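Tartronic semialdehyde reductase (Salmonella typhimurium, PDB 1YB4) catalyses the NAD(P)H-dependent reduction of tartronate semialdehyde (2-hydroxy-3-oxopropanoate) to (R)-glycerate, and the reverse reaction. Local coordinates at the interface of chains A and B. Residues are numbered along the deposited sequence; one frame, centred on the assembly and turned at random. Chains: chain A/B, tartronic semialdehyde reductase.

Contact 1: the interface of chains A and B. Residues chain A 162, 167, 170, 174; chain B 192-193, 196-199, 203.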
loop_
_atom_site.group_PDB
_atom_site.type_symbol
_atom_site.label_atom_id
_atom_site.label_comp_id
_atom_site.label_asym_id
_atom_site.label_seq_id
_atom_site.Cartn_x
_atom_site.Cartn_y
_atom_site.Cartn_z
ATOM N N VAL A 162 0.661 26.803 -17.538
ATOM C CA VAL A 162 0.583 26.410 -16.134
ATOM C C VAL A 162 1.432 27.269 -15.196
ATOM O O VAL A 162 1.046 27.505 -14.049
ATOM C CB VAL A 162 0.990 24.924 -15.967
ATOM C CG1 VAL A 162 0.949 24.539 -14.510
ATOM C CG2 VAL A 162 0.046 24.028 -16.769
ATOM N N ASP A 167 6.863 23.707 -14.792
ATOM C CA ASP A 167 5.480 23.528 -14.358
ATOM C C ASP A 167 4.670 22.802 -15.415
ATOM O O ASP A 167 3.613 22.247 -15.125
ATOM C CB ASP A 167 4.829 24.880 -14.061
ATOM C CG ASP A 167 5.391 25.538 -12.812
ATOM O OD1 ASP A 167 6.393 25.025 -12.256
ATOM O OD2 ASP A 167 4.832 26.579 -12.395
ATOM N N THR A 170 5.502 19.271 -14.644
ATOM C CA THR A 170 4.900 18.947 -13.377
ATOM C C THR A 170 3.398 18.769 -13.534
ATOM O O THR A 170 2.786 17.934 -12.846
ATOM C CB THR A 170 5.187 20.030 -12.344
ATOM O OG1 THR A 170 6.594 20.061 -12.068
ATOM C CG2 THR A 170 4.388 19.759 -11.058
ATOM N N ALA A 174 1.169 15.242 -12.777
ATOM C CA ALA A 174 0.011 15.332 -11.890
ATOM C C ALA A 174 -1.222 14.737 -12.569
ATOM O O ALA A 174 -2.030 14.064 -11.932
ATOM C CB ALA A 174 -0.240 16.790 -11.501
ATOM N N PHE B 192 2.403 16.899 -4.653
ATOM C CA PHE B 192 3.587 16.627 -5.464
ATOM C C PHE B 192 3.850 17.842 -6.325
ATOM O O PHE B 192 4.994 18.280 -6.462
ATOM C CB PHE B 192 3.339 15.435 -6.390
ATOM C CG PHE B 192 4.130 15.487 -7.678
ATOM C CD1 PHE B 192 5.451 15.081 -7.722
ATOM C CD2 PHE B 192 3.545 15.969 -8.845
ATOM C CE1 PHE B 192 6.179 15.153 -8.918
ATOM C CE2 PHE B 192 4.268 16.043 -10.037
ATOM C CZ PHE B 192 5.585 15.635 -10.070
ATOM N N ALA B 193 2.777 18.353 -6.933
ATOM C CA ALA B 193 2.859 19.513 -7.808
ATOM C C ALA B 193 3.402 20.695 -7.027
ATOM O O ALA B 193 4.271 21.421 -7.502
ATOM C CB ALA B 193 1.481 19.852 -8.374
ATOM N N ALA B 196 6.936 20.417 -6.188
ATOM C CA ALA B 196 7.691 20.420 -7.435
ATOM C C ALA B 196 7.906 21.878 -7.832
ATOM O O ALA B 196 8.745 22.189 -8.676
ATOM C CB ALA B 196 6.925 19.675 -8.529
ATOM N N GLY B 197 7.132 22.767 -7.215
ATOM C CA GLY B 197 7.262 24.192 -7.487
ATOM C C GLY B 197 6.107 24.831 -8.242
ATOM O O GLY B 197 6.029 26.057 -8.353
ATOM N N ALA B 198 5.222 23.988 -8.768
ATOM C CA ALA B 198 4.052 24.428 -9.528
ATOM C C ALA B 198 2.982 25.053 -8.619
ATOM O O ALA B 198 2.985 24.849 -7.407
ATOM C CB ALA B 198 3.471 23.244 -10.284
ATOM N N ASP B 199 2.067 25.816 -9.204
ATOM C CA ASP B 199 1.009 26.442 -8.424
ATOM C C ASP B 199 -0.280 25.621 -8.442
ATOM O O ASP B 199 -0.937 25.479 -9.475
ATOM C CB ASP B 199 0.762 27.869 -8.932
ATOM C CG ASP B 199 -0.602 28.416 -8.538
ATOM O OD1 ASP B 199 -1.095 28.094 -7.429
ATOM O OD2 ASP B 199 -1.171 29.184 -9.352
ATOM N N VAL B 203 -2.580 24.107 -11.767
ATOM C CA VAL B 203 -2.635 22.680 -12.042
ATOM C C VAL B 203 -4.085 22.186 -11.962
ATOM O O VAL B 203 -4.575 21.526 -12.885
ATOM C CB VAL B 203 -1.750 21.886 -11.051
ATOM C CG1 VAL B 203 -1.679 20.423 -11.478
ATOM C CG2 VAL B 203 -0.349 22.487 -10.998
HETATM O O HOH W 1 6.277 27.701 -10.285
HETATM O O HOH W 2 2.497 26.907 -11.790
#
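A:Thr170 packs against the C-terminal turns of a helix of chain B. Its methyl CG2 does most of the touching. It lies 3.6 Å from CA of B:Ala193, and the methyl CB of B:Ala196 also lies 3.6 Å from CG2. CB of B:Ala198 closes over the same methyl. With OG1 beside the backbone N (chi1 -66°), CG2 stands anti to that N and faces these alanines. The hydroxyl OG1 faces CB of B:Ala196. B:Phe192 turns the edge of its ring to A:Thr170. The backbone O of A:Thr170 lies in the ring plane, 3.7 Å from CE2 of B:Phe192. Further along, CB of A:Ala174 touches CG1 of B:Val203. A:Val162 is a looser neighbour of B:Val203.

The carboxylate of A:Asp167 lies over B:Ala198, with OD1 3.6 Å from CA. Direct polar bonds between the chains are absent here, and water takes their place. OD2 meets water 1, 2.8 Å away, and water 1 also meets the carbonyl O of B:Gly197. Water 2 receives the backbone N-H of B:Asp199, with N 2.8 Å from the water and 156° at H. It also meets the backbone O of A:Val162, and so links that carbonyl to chain B. Its contact with OD2 of A:Asp167 is doubtfully short.

In the fold, A:Asp167 begins the long helix 167-195 of chain A, just after strand 158-163. The first turns of this helix lie against the end of helix 167-196 of chain B and the loop leading to helix 200-208.

Contact 2: the interface of chains A and B. Residues chain A 182, 184-186, 189, 212, 214; chain B 178, 181-182, 185.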
loop_
_atom_site.group_PDB
_atom_site.type_symbol
_atom_site.label_atom_id
_atom_site.label_comp_id
_atom_site.label_asym_id
_atom_site.label_seq_id
_atom_site.Cartn_x
_atom_site.Cartn_y
_atom_site.Cartn_z
ATOM N N ASN A 182 -7.593 7.299 -10.295
ATOM C CA ASN A 182 -9.045 7.298 -10.545
ATOM C C ASN A 182 -9.455 5.993 -11.224
ATOM O O ASN A 182 -10.479 5.393 -10.867
ATOM C CB ASN A 182 -9.450 8.489 -11.406
ATOM C CG ASN A 182 -9.623 9.747 -10.594
ATOM O OD1 ASN A 182 -9.086 9.858 -9.488
ATOM N ND2 ASN A 182 -10.366 10.710 -11.134
ATOM N N GLU A 184 -7.959 3.142 -10.949
ATOM C CA GLU A 184 -7.865 2.074 -9.968
ATOM C C GLU A 184 -9.050 2.146 -9.010
ATOM O O GLU A 184 -9.587 1.117 -8.583
ATOM C CB GLU A 184 -6.540 2.181 -9.215
ATOM C CG GLU A 184 -6.077 0.892 -8.538
ATOM C CD GLU A 184 -6.699 0.677 -7.172
ATOM O OE1 GLU A 184 -7.213 1.657 -6.585
ATOM O OE2 GLU A 184 -6.651 -0.472 -6.677
ATOM N N ALA A 185 -9.471 3.360 -8.684
ATOM C CA ALA A 185 -10.600 3.526 -7.781
ATOM C C ALA A 185 -11.880 2.919 -8.369
ATOM O O ALA A 185 -12.570 2.144 -7.706
ATOM C CB ALA A 185 -10.800 4.998 -7.451
ATOM N N VAL A 186 -12.196 3.264 -9.612
ATOM C CA VAL A 186 -13.391 2.720 -10.257
ATOM C C VAL A 186 -13.301 1.183 -10.289
ATOM O O VAL A 186 -14.312 0.489 -10.122
ATOM C CB VAL A 186 -13.546 3.288 -11.706
ATOM C CG1 VAL A 186 -14.855 2.812 -12.341
ATOM C CG2 VAL A 186 -13.511 4.820 -11.649
ATOM N N ALA A 189 -14.110 -0.298 -6.702
ATOM C CA ALA A 189 -15.523 -0.095 -6.388
ATOM C C ALA A 189 -16.455 -1.018 -7.181
ATOM O O ALA A 189 -17.367 -1.626 -6.618
ATOM C CB ALA A 189 -15.889 1.360 -6.642
ATOM N N ALA A 212 -18.909 10.869 -6.527
ATOM C CA ALA A 212 -18.075 9.831 -7.121
ATOM C C ALA A 212 -17.906 10.134 -8.606
ATOM O O ALA A 212 -17.042 9.568 -9.278
ATOM C CB ALA A 212 -18.731 8.470 -6.938
ATOM N N SER A 214 -16.891 11.228 -12.115
ATOM C CA SER A 214 -15.594 11.530 -12.695
ATOM C C SER A 214 -15.603 11.312 -14.202
ATOM O O SER A 214 -16.475 10.624 -14.743
ATOM C CB SER A 214 -14.503 10.637 -12.085
ATOM O OG SER A 214 -14.378 9.411 -12.797
ATOM N N ILE B 178 -14.872 5.226 -3.855
ATOM C CA ILE B 178 -14.426 6.135 -4.905
ATOM C C ILE B 178 -14.181 7.536 -4.368
ATOM O O ILE B 178 -13.162 8.152 -4.677
ATOM C CB ILE B 178 -15.446 6.207 -6.075
ATOM C CG1 ILE B 178 -15.359 4.927 -6.914
ATOM C CG2 ILE B 178 -15.169 7.436 -6.934
ATOM C CD1 ILE B 178 -16.263 4.890 -8.138
ATOM N N LEU B 181 -10.968 7.383 -2.393
ATOM C CA LEU B 181 -9.813 7.207 -3.250
ATOM C C LEU B 181 -9.588 8.466 -4.101
ATOM O O LEU B 181 -8.446 8.890 -4.286
ATOM C CB LEU B 181 -9.998 5.950 -4.118
ATOM C CG LEU B 181 -9.403 4.651 -3.536
ATOM C CD1 LEU B 181 -9.946 4.387 -2.147
ATOM C CD2 LEU B 181 -9.697 3.481 -4.457
ATOM N N ASN B 182 -10.667 9.075 -4.605
ATOM C CA ASN B 182 -10.552 10.293 -5.409
ATOM C C ASN B 182 -9.962 11.455 -4.620
ATOM O O ASN B 182 -9.152 12.210 -5.144
ATOM C CB ASN B 182 -11.908 10.701 -5.969
ATOM C CG ASN B 182 -12.316 9.857 -7.143
ATOM O OD1 ASN B 182 -11.721 8.824 -7.393
ATOM N ND2 ASN B 182 -13.341 10.287 -7.867
ATOM N N ALA B 185 -6.220 10.831 -4.226
ATOM C CA ALA B 185 -5.477 11.053 -5.459
ATOM C C ALA B 185 -5.250 12.545 -5.686
ATOM O O ALA B 185 -4.151 12.969 -6.029
ATOM C CB ALA B 185 -6.224 10.458 -6.639
HETATM O O HOH W 3 -14.932 8.315 -9.811
HETATM O O HOH W 4 -8.975 12.134 -7.790
#
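Helix 167-195 of chain A and helix 167-196 of chain B run antiparallel and cross midway, with A:Asn182 and B:Asn182 facing each other. In the HIBADH-related family this long helix joins the Rossmann-type cofactor domain to the helical C-terminal domain.

B:Leu181 reaches over A:Ala185. Its methyl CD2 is 3.4 Å from CA of A:Ala185, a close fit that the small residue permits. The same methyl lies beside carboxylate atom OE1 of A:Glu184, at the margin of the patch. B:Ile178 uses both branches. CG1 lies beside the backbone N (chi1 -75°) and sits 3.6 Å from CB of A:Ala189. The chain then extends, so that CD1 passes near CA of A:Val186. CG2, anti to the backbone N, goes the other way and packs 3.7 Å from CB of A:Ala212.

The two asparagine side chains cross at about a right angle, yet their amide planes are only 15° apart. Their oxygens approach each other, with OD1 of A:Asn182 3.5 Å from OD1 of B:Asn182. Two such oxygens would repel mildly. The amide orientation of A:Asn182 is therefore the less certain of the two.

Water bridges the polar groups. Water 4 lies 2.8 Å from OD1 of A:Asn182 as modelled. It also meets the backbone O of B:Asn182. On the other flank, ND2 of B:Asn182 donates to water 3 over 3.2 Å, with 157° at H. Water 3 also meets the backbone O of A:Ala212. Its contact with the hydroxyl OG of A:Ser214 is weak.

Contact 1 and contact 2 lie about 22 Å apart, measured between the centres of their C-alpha atoms. Both use the long helix that starts at residue 167 in each chain. Contact 2 sits near the two-fold axis, where the helices pass each other midway. Contact 1 lies towards one end, where the start of one helix meets the finish of the other, and symmetry supplies its twin at the far end. A:Thr170 and A:Ala174 of contact 1 flank A:Lys172, the predicted active-site residue, so pairing may help position this helix. The interface belongs to the deposited four-chain assembly; its role in solution is inferred.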